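Local coordinates for aldo-keto reductase 1 (Coptotermes gestroi, PDB 5KET), which probably works as an NADP-dependent oxidoreductase of the aldo-keto reductase family, holding its cofactor in a TIM barrel, at residues Gly28-Ser32 / Val231-Arg235; Ala55-Gln59 / Asp130-Trp134; Gln202-Val207 / His271-Ile277. All coordinates share one frame; numbering follows the deposited sequence.

Three contacts illustrate how loops and helices close round a (beta/alpha)8 barrel. Interactions 1 and 2 are neighbours, their centres 13 Å apart, joined by W30 against Y58 and R235 against W134, and both touch NADP. Their first segments follow strands 27-28 and 51-53 of the parallel sheet. Along the chain, interaction 2 falls entirely between the two halves of interaction 1 and is complete before interaction 3 begins. Interactions 1 and 3 interleave, with helix 228-234 coming between 202-207 and 271-277. Interaction 3 sits 24 Å from interaction 1 and 29 Å from interaction 2, centre to centre, so cofactor-side closure is separate from packing between the start of one outer helix and the turn that follows another.

Interaction 1 of 3, residues Gly28-Ser32 / Val231-Arg235; sequences GTWQS and VIKAR. With NAP (NADP nicotinamide-adenine-dinucleotide phosphate), chain C.
W30 and Q31 reach from the loop after strand 27-28 to V231 on helix 228-234 and R235 just past its end, a light surface contact beside the cofactor. G28 and T29 lead into it; T29 OG1 is hydrogen-bonded to the backbone of D53, which fixes the start of the loop. At W30 the backbone N donates to NADP O3D, although the place of that oxygen is somewhat uncertain. With CG anti to the backbone N (chi1 179°), the indole swings over the nicotinamide, and NADP C5N lies 3.4 Å above one face of the ring, toward its rim. The opposite face carries Q31 CG. At the indole edge stands the R235 guanidinium, its plane at 90° to the ring, with R235 NH2 4.2 Å from W30 NE1. V231 CG1 approaches W30 CZ2 obliquely at 4.4 Å. Q31, entered through a cis peptide bond, approaches V231 from the opposite direction, Q31 CD lying 3.8 Å from V231 CG1. The indole is thus packed between the cofactor ring and the Q31 chain, with the rings of Y58 and F320 also meeting it; V231 and R235 touch it only lightly, R235 bordering its edge by van der Waals packing.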
loop_
_atom_site.group_PDB
_atom_site.type_symbol
_atom_site.label_atom_id
_atom_site.label_comp_id
_atom_site.label_asym_id
_atom_site.label_seq_id
_atom_site.Cartn_x
_atom_site.Cartn_y
_atom_site.Cartn_z
ATOM N N GLY A 28 -2.535 7.768 -2.174
ATOM C CA GLY A 28 -2.429 7.224 -0.845
ATOM C C GLY A 28 -3.128 8.092 0.185
ATOM O O GLY A 28 -3.248 9.308 0.038
ATOM N N THR A 29 -3.584 7.447 1.270
ATOM C CA THR A 29 -4.322 8.133 2.330
ATOM C C THR A 29 -3.696 7.938 3.705
ATOM O O THR A 29 -4.342 8.214 4.725
ATOM C CB THR A 29 -5.778 7.679 2.355
ATOM O OG1 THR A 29 -5.840 6.256 2.493
ATOM C CG2 THR A 29 -6.469 8.090 1.075
ATOM N N TRP A 30 -2.451 7.484 3.763
ATOM C CA TRP A 30 -1.746 7.399 5.027
ATOM C C TRP A 30 -0.537 8.344 5.019
ATOM O O TRP A 30 0.366 8.233 4.178
ATOM C CB TRP A 30 -1.335 5.953 5.313
ATOM C CG TRP A 30 -0.583 5.771 6.597
ATOM C CD1 TRP A 30 -1.101 5.458 7.818
ATOM C CD2 TRP A 30 0.839 5.890 6.780
ATOM N NE1 TRP A 30 -0.087 5.380 8.754
ATOM C CE2 TRP A 30 1.107 5.638 8.137
ATOM C CE3 TRP A 30 1.903 6.188 5.930
ATOM C CZ2 TRP A 30 2.425 5.684 8.666
ATOM C CZ3 TRP A 30 3.217 6.236 6.464
ATOM C CH2 TRP A 30 3.449 5.984 7.810
ATOM N N GLN A 31 -0.552 9.311 5.928
ATOM C CA GLN A 31 -1.697 9.475 6.799
ATOM C C GLN A 31 -2.470 10.723 6.474
ATOM O O GLN A 31 -1.997 11.849 6.635
ATOM C CB GLN A 31 -1.278 9.531 8.237
ATOM C CG GLN A 31 -0.078 8.749 8.538
ATOM C CD GLN A 31 0.331 9.011 9.942
ATOM O OE1 GLN A 31 1.281 9.718 10.173
ATOM N NE2 GLN A 31 -0.412 8.486 10.900
ATOM N N SER A 32 -3.693 10.502 6.038
ATOM C CA SER A 32 -4.587 11.588 5.680
ATOM C C SER A 32 -5.714 11.587 6.696
ATOM O O SER A 32 -6.592 10.694 6.646
ATOM C CB SER A 32 -5.091 11.405 4.250
ATOM O OG SER A 32 -3.990 11.472 3.353
ATOM N N VAL A 231 6.551 10.846 12.045
ATOM C CA VAL A 231 5.511 9.925 12.501
ATOM C C VAL A 231 6.096 8.824 13.373
ATOM O O VAL A 231 5.484 8.414 14.365
ATOM C CB VAL A 231 4.745 9.323 11.311
ATOM C CG1 VAL A 231 3.549 8.530 11.833
ATOM C CG2 VAL A 231 4.321 10.414 10.330
ATOM N N ILE A 232 7.270 8.303 13.005
ATOM C CA ILE A 232 7.911 7.279 13.827
ATOM C C ILE A 232 8.260 7.839 15.195
ATOM O O ILE A 232 8.094 7.163 16.216
ATOM C CB ILE A 232 9.154 6.707 13.121
ATOM C CG1 ILE A 232 8.829 6.280 11.695
ATOM C CG2 ILE A 232 9.667 5.485 13.813
ATOM C CD1 ILE A 232 10.018 5.635 10.985
ATOM N N LYS A 233 8.753 9.080 15.245
ATOM C CA LYS A 233 9.025 9.700 16.535
ATOM C C LYS A 233 7.746 10.038 17.294
ATOM O O LYS A 233 7.776 10.119 18.526
ATOM C CB LYS A 233 9.876 10.962 16.358
ATOM N N ALA A 234 6.631 10.252 16.591
ATOM C CA ALA A 234 5.367 10.523 17.269
ATOM C C ALA A 234 4.878 9.282 18.002
ATOM O O ALA A 234 4.514 9.345 19.184
ATOM C CB ALA A 234 4.324 11.010 16.264
ATOM N N ARG A 235 4.853 8.145 17.308
ATOM C CA ARG A 235 4.774 6.855 17.970
ATOM C C ARG A 235 6.042 6.627 18.798
ATOM O O ARG A 235 7.040 7.346 18.678
ATOM C CB ARG A 235 4.586 5.737 16.944
ATOM C CG ARG A 235 3.237 5.755 16.239
ATOM C CD ARG A 235 3.394 5.924 14.736
ATOM N NE ARG A 235 2.130 6.273 14.100
ATOM C CZ ARG A 235 1.362 5.424 13.431
ATOM N NH1 ARG A 235 1.727 4.155 13.297
ATOM N NH2 ARG A 235 0.226 5.849 12.890
HETATM P PA NAP C . 4.994 8.966 -0.137
HETATM O O1A NAP C . 3.561 9.179 -0.599
HETATM O O2A NAP C . 6.010 8.651 -0.969
HETATM O O5B NAP C . 5.357 10.252 0.881
HETATM C C5B NAP C . 4.258 11.131 0.857
HETATM C C4B NAP C . 4.715 12.358 1.637
HETATM O O4B NAP C . 5.394 13.216 0.749
HETATM C C3B NAP C . 3.534 13.110 2.309
HETATM O O3B NAP C . 3.956 13.620 3.538
HETATM C C2B NAP C . 3.265 14.293 1.347
HETATM O O2B NAP C . 3.064 15.476 1.980
HETATM C C1B NAP C . 4.599 14.373 0.503
HETATM N N9A NAP C . 4.319 14.436 -0.926
HETATM C C8A NAP C . 3.293 13.781 -1.632
HETATM N N7A NAP C . 3.312 14.067 -2.955
HETATM C C5A NAP C . 4.399 14.948 -3.105
HETATM C C6A NAP C . 4.939 15.591 -4.227
HETATM N N6A NAP C . 4.390 15.418 -5.472
HETATM N N1A NAP C . 6.027 16.417 -4.120
HETATM C C2A NAP C . 6.535 16.553 -2.841
HETATM N N3A NAP C . 6.132 16.005 -1.676
HETATM C C4A NAP C . 5.034 15.186 -1.849
HETATM O O3 NAP C . 4.878 7.642 0.778
HETATM P PN NAP C . 3.675 7.506 1.786
HETATM O O1N NAP C . 2.833 8.689 1.996
HETATM O O2N NAP C . 4.115 6.610 2.916
HETATM O O5D NAP C . 2.608 6.374 0.933
HETATM C C5D NAP C . 1.391 6.549 1.493
HETATM C C4D NAP C . 0.482 5.507 0.945
HETATM O O4D NAP C . 1.222 4.285 0.948
HETATM C C3D NAP C . -0.619 5.349 2.007
HETATM O O3D NAP C . -1.752 5.992 1.610
HETATM C C2D NAP C . -0.902 3.880 1.984
HETATM O O2D NAP C . -1.834 3.592 1.031
HETATM C C1D NAP C . 0.427 3.259 1.511
HETATM N N1N NAP C . 1.024 2.697 2.751
HETATM C C2N NAP C . 0.982 1.349 2.937
HETATM C C3N NAP C . 1.496 0.798 4.087
HETATM C C7N NAP C . 1.447 -0.644 4.238
HETATM O O7N NAP C . 0.814 -1.387 3.467
HETATM N N7N NAP C . 2.139 -1.182 5.298
HETATM C C4N NAP C . 2.052 1.610 5.091
HETATM C C5N NAP C . 2.072 2.975 4.891
HETATM C C6N NAP C . 1.558 3.526 3.732
HETATM P P2B NAP C . 1.462 16.266 1.901
HETATM O O1X NAP C . 0.639 15.152 2.531
HETATM O O2X NAP C . 1.584 17.572 2.636
HETATM O O3X NAP C . 1.253 16.244 0.387
#

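Interaction 2 of 3, residues Ala55-Gln59 / Asp130-Trp134; sequences AFMYQ and DDNLW. With NAP (NADP nicotinamide-adenine-dinucleotide phosphate), chain C.
L133 is the central side chain of this contact, set between F56, M57 and Q59 of the loop after strand 51-53. M57 runs past it in the opposite direction, and the methyl M57 CE lies 3.5 Å from L133 CB. The two leucine branches divide the work: L133 CD2 meets the F56 ring at CE2, also at 3.5 Å, whereas L133 CD1 turns to the amide end of Q59, 3.7 Å from Q59 CD. The bend at chi2 (147°) sets the sulfur of M57 over W134, and chi3 turns CE back to L133. The result is a Met-aromatic contact: M57 SD stands 4.4 Å from the centroid of the six-membered ring, 26° off its normal. F56 extends with CG anti to its backbone N (chi1 177°), which carries the ring out to L133 and to the poorly ordered D130.

A second shell sets these groups in place. F101 meets F56 edge-to-face from helix 98-109, P89 and P90 back M57, and F125 packs against W134. The Y58 side chain leaves the backbone away from the 130-134 loop, and Y58 OH lies 3.2 Å from NADP C2N. A55 CB covers the centre of one face of the tyrosine ring, 3.4 Å above its plane, and K87 NZ is hydrogen-bonded to the hydroxyl.

Y58 is the predicted proton donor, and the same short turn offers a mostly apolar surface to L133 and W134; dispersion and sulfur-aromatic forces, rather than polar bonds, join the two loops.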
loop_
_atom_site.group_PDB
_atom_site.type_symbol
_atom_site.label_atom_id
_atom_site.label_comp_id
_atom_site.label_asym_id
_atom_site.label_seq_id
_atom_site.Cartn_x
_atom_site.Cartn_y
_atom_site.Cartn_z
ATOM N N ALA A 55 -7.216 1.971 4.222
ATOM C CA ALA A 55 -7.069 0.825 5.106
ATOM C C ALA A 55 -7.923 1.067 6.335
ATOM O O ALA A 55 -8.228 2.210 6.683
ATOM C CB ALA A 55 -5.611 0.599 5.499
ATOM N N PHE A 56 -8.314 -0.030 6.984
ATOM C CA PHE A 56 -9.117 0.126 8.187
ATOM C C PHE A 56 -8.296 0.755 9.298
ATOM O O PHE A 56 -8.845 1.476 10.143
ATOM C CB PHE A 56 -9.709 -1.219 8.627
ATOM C CG PHE A 56 -10.496 -1.136 9.911
ATOM C CD1 PHE A 56 -11.873 -0.885 9.921
ATOM C CD2 PHE A 56 -9.855 -1.306 11.111
ATOM C CE1 PHE A 56 -12.578 -0.793 11.126
ATOM C CE2 PHE A 56 -10.526 -1.230 12.296
ATOM C CZ PHE A 56 -11.897 -0.974 12.321
ATOM N N MET A 57 -6.986 0.514 9.299
ATOM C CA MET A 57 -6.139 1.063 10.342
ATOM C C MET A 57 -5.774 2.531 10.117
ATOM O O MET A 57 -5.173 3.144 11.006
ATOM C CB MET A 57 -4.881 0.205 10.479
ATOM C CG MET A 57 -4.252 0.302 11.862
ATOM S SD MET A 57 -3.450 -1.198 12.430
ATOM C CE MET A 57 -4.859 -2.208 12.889
ATOM N N TYR A 58 -6.129 3.120 8.972
ATOM C CA TYR A 58 -5.857 4.537 8.752
ATOM C C TYR A 58 -6.937 5.446 9.317
ATOM O O TYR A 58 -6.702 6.652 9.442
ATOM C CB TYR A 58 -5.698 4.845 7.259
ATOM C CG TYR A 58 -4.611 4.059 6.568
ATOM C CD1 TYR A 58 -3.647 3.383 7.295
ATOM C CD2 TYR A 58 -4.544 3.997 5.185
ATOM C CE1 TYR A 58 -2.658 2.659 6.671
ATOM C CE2 TYR A 58 -3.552 3.272 4.549
ATOM C CZ TYR A 58 -2.611 2.606 5.301
ATOM O OH TYR A 58 -1.613 1.878 4.695
ATOM N N GLN A 59 -8.111 4.901 9.637
ATOM C CA GLN A 59 -9.211 5.664 10.235
ATOM C C GLN A 59 -9.606 6.874 9.384
ATOM O O GLN A 59 -9.866 7.964 9.898
ATOM C CB GLN A 59 -8.864 6.091 11.662
ATOM C CG GLN A 59 -8.559 4.945 12.598
ATOM C CD GLN A 59 -7.787 5.407 13.815
ATOM O OE1 GLN A 59 -7.650 4.680 14.796
ATOM N NE2 GLN A 59 -7.269 6.626 13.756
ATOM N N ASP A 130 -12.671 -4.250 18.665
ATOM C CA ASP A 130 -12.899 -3.940 17.256
ATOM C C ASP A 130 -12.161 -2.663 16.864
ATOM O O ASP A 130 -11.442 -2.631 15.857
ATOM C CB ASP A 130 -14.412 -3.846 17.002
ATOM C CG ASP A 130 -14.768 -3.587 15.537
ATOM O OD1 ASP A 130 -13.950 -3.009 14.786
ATOM O OD2 ASP A 130 -15.868 -4.022 15.120
ATOM N N ASP A 131 -12.290 -1.615 17.677
ATOM C CA ASP A 131 -11.655 -0.326 17.414
ATOM C C ASP A 131 -10.338 -0.173 18.167
ATOM O O ASP A 131 -9.991 0.935 18.589
ATOM C CB ASP A 131 -12.620 0.804 17.771
ATOM N N ASN A 132 -9.596 -1.269 18.336
ATOM C CA ASN A 132 -8.366 -1.310 19.133
ATOM C C ASN A 132 -7.217 -1.747 18.226
ATOM O O ASN A 132 -6.774 -2.898 18.260
ATOM C CB ASN A 132 -8.528 -2.247 20.308
ATOM C CG ASN A 132 -7.511 -1.989 21.404
ATOM O OD1 ASN A 132 -7.084 -2.903 22.098
ATOM N ND2 ASN A 132 -7.122 -0.745 21.569
ATOM N N LEU A 133 -6.731 -0.805 17.418
ATOM C CA LEU A 133 -5.748 -1.156 16.393
ATOM C C LEU A 133 -4.408 -1.576 16.987
ATOM O O LEU A 133 -3.666 -2.334 16.353
ATOM C CB LEU A 133 -5.549 0.018 15.451
ATOM C CG LEU A 133 -6.837 0.702 14.996
ATOM C CD1 LEU A 133 -6.467 1.951 14.261
ATOM C CD2 LEU A 133 -7.669 -0.207 14.106
ATOM N N TRP A 134 -4.080 -1.093 18.188
ATOM C CA TRP A 134 -2.828 -1.426 18.865
ATOM C C TRP A 134 -3.199 -1.899 20.261
ATOM O O TRP A 134 -3.345 -1.091 21.192
ATOM C CB TRP A 134 -1.881 -0.231 18.906
ATOM C CG TRP A 134 -1.765 0.427 17.582
ATOM C CD1 TRP A 134 -2.452 1.520 17.148
ATOM C CD2 TRP A 134 -0.933 0.014 16.497
ATOM N NE1 TRP A 134 -2.091 1.823 15.863
ATOM C CE2 TRP A 134 -1.159 0.912 15.437
ATOM C CE3 TRP A 134 -0.013 -1.027 16.320
ATOM C CZ2 TRP A 134 -0.500 0.803 14.210
ATOM C CZ3 TRP A 134 0.648 -1.132 15.101
ATOM C CH2 TRP A 134 0.396 -0.225 14.063
HETATM P PA NAP C . 4.994 8.966 -0.137
HETATM O O1A NAP C . 3.561 9.179 -0.599
HETATM O O2A NAP C . 6.010 8.651 -0.969
HETATM O O5B NAP C . 5.357 10.252 0.881
HETATM C C5B NAP C . 4.258 11.131 0.857
HETATM C C4B NAP C . 4.715 12.358 1.637
HETATM O O4B NAP C . 5.394 13.216 0.749
HETATM C C3B NAP C . 3.534 13.110 2.309
HETATM O O3B NAP C . 3.956 13.620 3.538
HETATM C C2B NAP C . 3.265 14.293 1.347
HETATM O O2B NAP C . 3.064 15.476 1.980
HETATM C C1B NAP C . 4.599 14.373 0.503
HETATM N N9A NAP C . 4.319 14.436 -0.926
HETATM C C8A NAP C . 3.293 13.781 -1.632
HETATM N N7A NAP C . 3.312 14.067 -2.955
HETATM C C5A NAP C . 4.399 14.948 -3.105
HETATM C C6A NAP C . 4.939 15.591 -4.227
HETATM N N6A NAP C . 4.390 15.418 -5.472
HETATM N N1A NAP C . 6.027 16.417 -4.120
HETATM C C2A NAP C . 6.535 16.553 -2.841
HETATM N N3A NAP C . 6.132 16.005 -1.676
HETATM C C4A NAP C . 5.034 15.186 -1.849
HETATM O O3 NAP C . 4.878 7.642 0.778
HETATM P PN NAP C . 3.675 7.506 1.786
HETATM O O1N NAP C . 2.833 8.689 1.996
HETATM O O2N NAP C . 4.115 6.610 2.916
HETATM O O5D NAP C . 2.608 6.374 0.933
HETATM C C5D NAP C . 1.391 6.549 1.493
HETATM C C4D NAP C . 0.482 5.507 0.945
HETATM O O4D NAP C . 1.222 4.285 0.948
HETATM C C3D NAP C . -0.619 5.349 2.007
HETATM O O3D NAP C . -1.752 5.992 1.610
HETATM C C2D NAP C . -0.902 3.880 1.984
HETATM O O2D NAP C . -1.834 3.592 1.031
HETATM C C1D NAP C . 0.427 3.259 1.511
HETATM N N1N NAP C . 1.024 2.697 2.751
HETATM C C2N NAP C . 0.982 1.349 2.937
HETATM C C3N NAP C . 1.496 0.798 4.087
HETATM C C7N NAP C . 1.447 -0.644 4.238
HETATM O O7N NAP C . 0.814 -1.387 3.467
HETATM N N7N NAP C . 2.139 -1.182 5.298
HETATM C C4N NAP C . 2.052 1.610 5.091
HETATM C C5N NAP C . 2.072 2.975 4.891
HETATM C C6N NAP C . 1.558 3.526 3.732
HETATM P P2B NAP C . 1.462 16.266 1.901
HETATM O O1X NAP C . 0.639 15.152 2.531
HETATM O O2X NAP C . 1.584 17.572 2.636
HETATM O O3X NAP C . 1.253 16.244 0.387
#

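Interaction 3 of 3, residues Gln202-Val207 / His271-Ile277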
loop_
_atom_site.group_PDB
_atom_site.type_symbol
_atom_site.label_atom_id
_atom_site.label_comp_id
_atom_site.label_asym_id
_atom_site.label_seq_id
_atom_site.Cartn_x
_atom_site.Cartn_y
_atom_site.Cartn_z
ATOM N N GLN A 202 14.266 -0.449 -4.501
ATOM C CA GLN A 202 13.567 -0.808 -5.732
ATOM C C GLN A 202 12.960 -2.209 -5.710
ATOM O O GLN A 202 12.104 -2.504 -6.555
ATOM C CB GLN A 202 14.516 -0.678 -6.924
ATOM C CG GLN A 202 14.913 0.746 -7.217
ATOM C CD GLN A 202 16.057 0.858 -8.195
ATOM O OE1 GLN A 202 16.815 1.828 -8.167
ATOM N NE2 GLN A 202 16.198 -0.131 -9.060
ATOM N N GLN A 203 13.379 -3.072 -4.781
ATOM C CA GLN A 203 12.808 -4.409 -4.626
ATOM C C GLN A 203 12.880 -5.186 -5.934
ATOM O O GLN A 203 11.937 -5.883 -6.315
ATOM C CB GLN A 203 11.365 -4.353 -4.099
ATOM C CG GLN A 203 11.218 -3.736 -2.719
ATOM C CD GLN A 203 10.962 -4.763 -1.630
ATOM O OE1 GLN A 203 11.641 -5.794 -1.559
ATOM N NE2 GLN A 203 9.999 -4.473 -0.752
ATOM N N ARG A 204 14.017 -5.055 -6.628
ATOM C CA ARG A 204 14.226 -5.781 -7.879
ATOM C C ARG A 204 13.846 -7.245 -7.737
ATOM O O ARG A 204 13.094 -7.790 -8.555
ATOM C CB ARG A 204 15.688 -5.672 -8.327
ATOM C CG ARG A 204 16.357 -4.373 -8.015
ATOM C CD ARG A 204 15.757 -3.282 -8.829
ATOM N NE ARG A 204 15.412 -3.758 -10.147
ATOM C CZ ARG A 204 15.064 -2.968 -11.143
ATOM N NH1 ARG A 204 15.017 -1.656 -10.976
ATOM N NH2 ARG A 204 14.756 -3.490 -12.315
ATOM N N GLU A 205 14.348 -7.888 -6.681
ATOM C CA GLU A 205 14.180 -9.327 -6.530
ATOM C C GLU A 205 12.726 -9.697 -6.261
ATOM O O GLU A 205 12.212 -10.670 -6.824
ATOM C CB GLU A 205 15.081 -9.832 -5.412
ATOM C CG GLU A 205 16.537 -9.814 -5.782
ATOM C CD GLU A 205 17.415 -10.414 -4.706
ATOM O OE1 GLU A 205 17.293 -10.003 -3.529
ATOM O OE2 GLU A 205 18.207 -11.321 -5.042
ATOM N N LEU A 206 12.045 -8.937 -5.409
ATOM C CA LEU A 206 10.680 -9.307 -5.078
ATOM C C LEU A 206 9.725 -9.009 -6.227
ATOM O O LEU A 206 8.765 -9.759 -6.435
ATOM C CB LEU A 206 10.247 -8.592 -3.801
ATOM C CG LEU A 206 8.877 -8.969 -3.236
ATOM C CD1 LEU A 206 8.639 -10.485 -3.289
ATOM C CD2 LEU A 206 8.744 -8.452 -1.808
ATOM N N VAL A 207 9.970 -7.940 -6.993
ATOM C CA VAL A 207 9.115 -7.659 -8.147
ATOM C C VAL A 207 9.230 -8.782 -9.165
ATOM O O VAL A 207 8.225 -9.335 -9.629
ATOM C CB VAL A 207 9.468 -6.300 -8.777
ATOM C CG1 VAL A 207 8.800 -6.174 -10.141
ATOM C CG2 VAL A 207 9.039 -5.163 -7.872
ATOM N N HIS A 271 9.918 6.169 -12.638
ATOM C CA HIS A 271 10.833 5.037 -12.623
ATOM C C HIS A 271 10.138 3.770 -12.155
ATOM O O HIS A 271 10.377 2.684 -12.697
ATOM C CB HIS A 271 12.040 5.302 -11.729
ATOM C CG HIS A 271 13.076 4.226 -11.829
ATOM N ND1 HIS A 271 14.020 3.991 -10.856
ATOM C CD2 HIS A 271 13.307 3.310 -12.803
ATOM C CE1 HIS A 271 14.790 2.980 -11.223
ATOM N NE2 HIS A 271 14.378 2.551 -12.402
ATOM N N CYS A 272 9.289 3.883 -11.137
ATOM C CA CYS A 272 8.505 2.731 -10.722
ATOM C C CYS A 272 7.529 2.314 -11.813
ATOM O O CYS A 272 7.450 1.132 -12.170
ATOM C CB CYS A 272 7.761 3.048 -9.431
ATOM S SG CYS A 272 8.822 3.563 -8.093
ATOM N N MET A 273 6.788 3.276 -12.368
ATOM C CA MET A 273 5.691 2.933 -13.266
ATOM C C MET A 273 6.187 2.215 -14.513
ATOM O O MET A 273 5.541 1.284 -15.001
ATOM C CB MET A 273 4.918 4.186 -13.660
ATOM C CG MET A 273 4.454 5.015 -12.495
ATOM S SD MET A 273 4.331 6.734 -12.997
ATOM C CE MET A 273 2.721 6.737 -13.724
ATOM N N GLN A 274 7.332 2.628 -15.043
ATOM C CA GLN A 274 7.787 1.963 -16.252
ATOM C C GLN A 274 8.294 0.556 -15.997
ATOM O O GLN A 274 8.678 -0.120 -16.960
ATOM C CB GLN A 274 8.868 2.786 -16.939
ATOM C CG GLN A 274 8.366 4.060 -17.606
ATOM C CD GLN A 274 9.515 4.939 -18.052
ATOM O OE1 GLN A 274 10.662 4.481 -18.066
ATOM N NE2 GLN A 274 9.221 6.193 -18.454
ATOM N N ARG A 275 8.328 0.101 -14.746
ATOM C CA ARG A 275 8.544 -1.306 -14.444
ATOM C C ARG A 275 7.224 -2.052 -14.295
ATOM O O ARG A 275 7.186 -3.127 -13.680
ATOM C CB ARG A 275 9.406 -1.461 -13.181
ATOM C CG ARG A 275 10.556 -0.469 -13.086
ATOM C CD ARG A 275 11.763 -1.024 -12.334
ATOM N NE ARG A 275 11.556 -1.105 -10.894
ATOM C CZ ARG A 275 11.652 -2.218 -10.183
ATOM N NH1 ARG A 275 11.949 -3.370 -10.772
ATOM N NH2 ARG A 275 11.453 -2.185 -8.876
ATOM N N ASP A 276 6.145 -1.493 -14.854
ATOM C CA ASP A 276 4.783 -2.008 -14.701
ATOM C C ASP A 276 4.397 -2.119 -13.232
ATOM O O ASP A 276 3.728 -3.067 -12.822
ATOM C CB ASP A 276 4.601 -3.347 -15.421
ATOM C CG ASP A 276 4.585 -3.191 -16.938
ATOM O OD1 ASP A 276 4.426 -2.041 -17.417
ATOM O OD2 ASP A 276 4.725 -4.211 -17.652
ATOM N N ILE A 277 4.807 -1.129 -12.441
ATOM C CA ILE A 277 4.581 -1.101 -10.998
ATOM C C ILE A 277 3.580 0.001 -10.682
ATOM O O ILE A 277 3.809 1.169 -11.011
ATOM C CB ILE A 277 5.889 -0.870 -10.228
ATOM C CG1 ILE A 277 6.798 -2.092 -10.330
ATOM C CG2 ILE A 277 5.592 -0.494 -8.785
ATOM C CD1 ILE A 277 8.109 -1.922 -9.583
#
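The guanidinium groups of R204 and R275 lie flat on one another, their centres 3.6 Å apart and their planes at 25°. R275 NH1 sits over the middle of the R204 group, 3.1 Å above its plane. Such like-charged stacks are usually eased by a nearby anion, and here R204 NH1 forms a salt bridge to D309 of helix 302-310, which probably offsets part of the charge. Bends at chi2 (-68°) and chi3 fold R204 back to lie across its partner. The opposite face of the R275 guanidinium is covered by I277 CD1, 3.3 Å above the plane, so R275 is sandwiched between a cation and a methyl group. Near its plane, at the edge, lies the backbone carbonyl oxygen of Q202.

Apolar contact continues the seam: V207 CG2 and I277 CD1 are 3.8 Å apart where these side chains cross, and the valine methyl also approaches R275 NH2 at 4.0 Å. On the other flank the Q202 amide stands at 77° to the H271 ring, just off its CE1 edge.

Q203 stands at the N-cap position of helix 204-212, its side chain bonded to the backbone of E196, while helix 264-273 runs out into a type I turn, M273-D276, ahead of strand 278-279. The seam therefore joins the start of the helix after the sixth barrel strand to the turn that enters the eighth, packing of outer elements characteristic of the (beta/alpha)8, or TIM-barrel, fold.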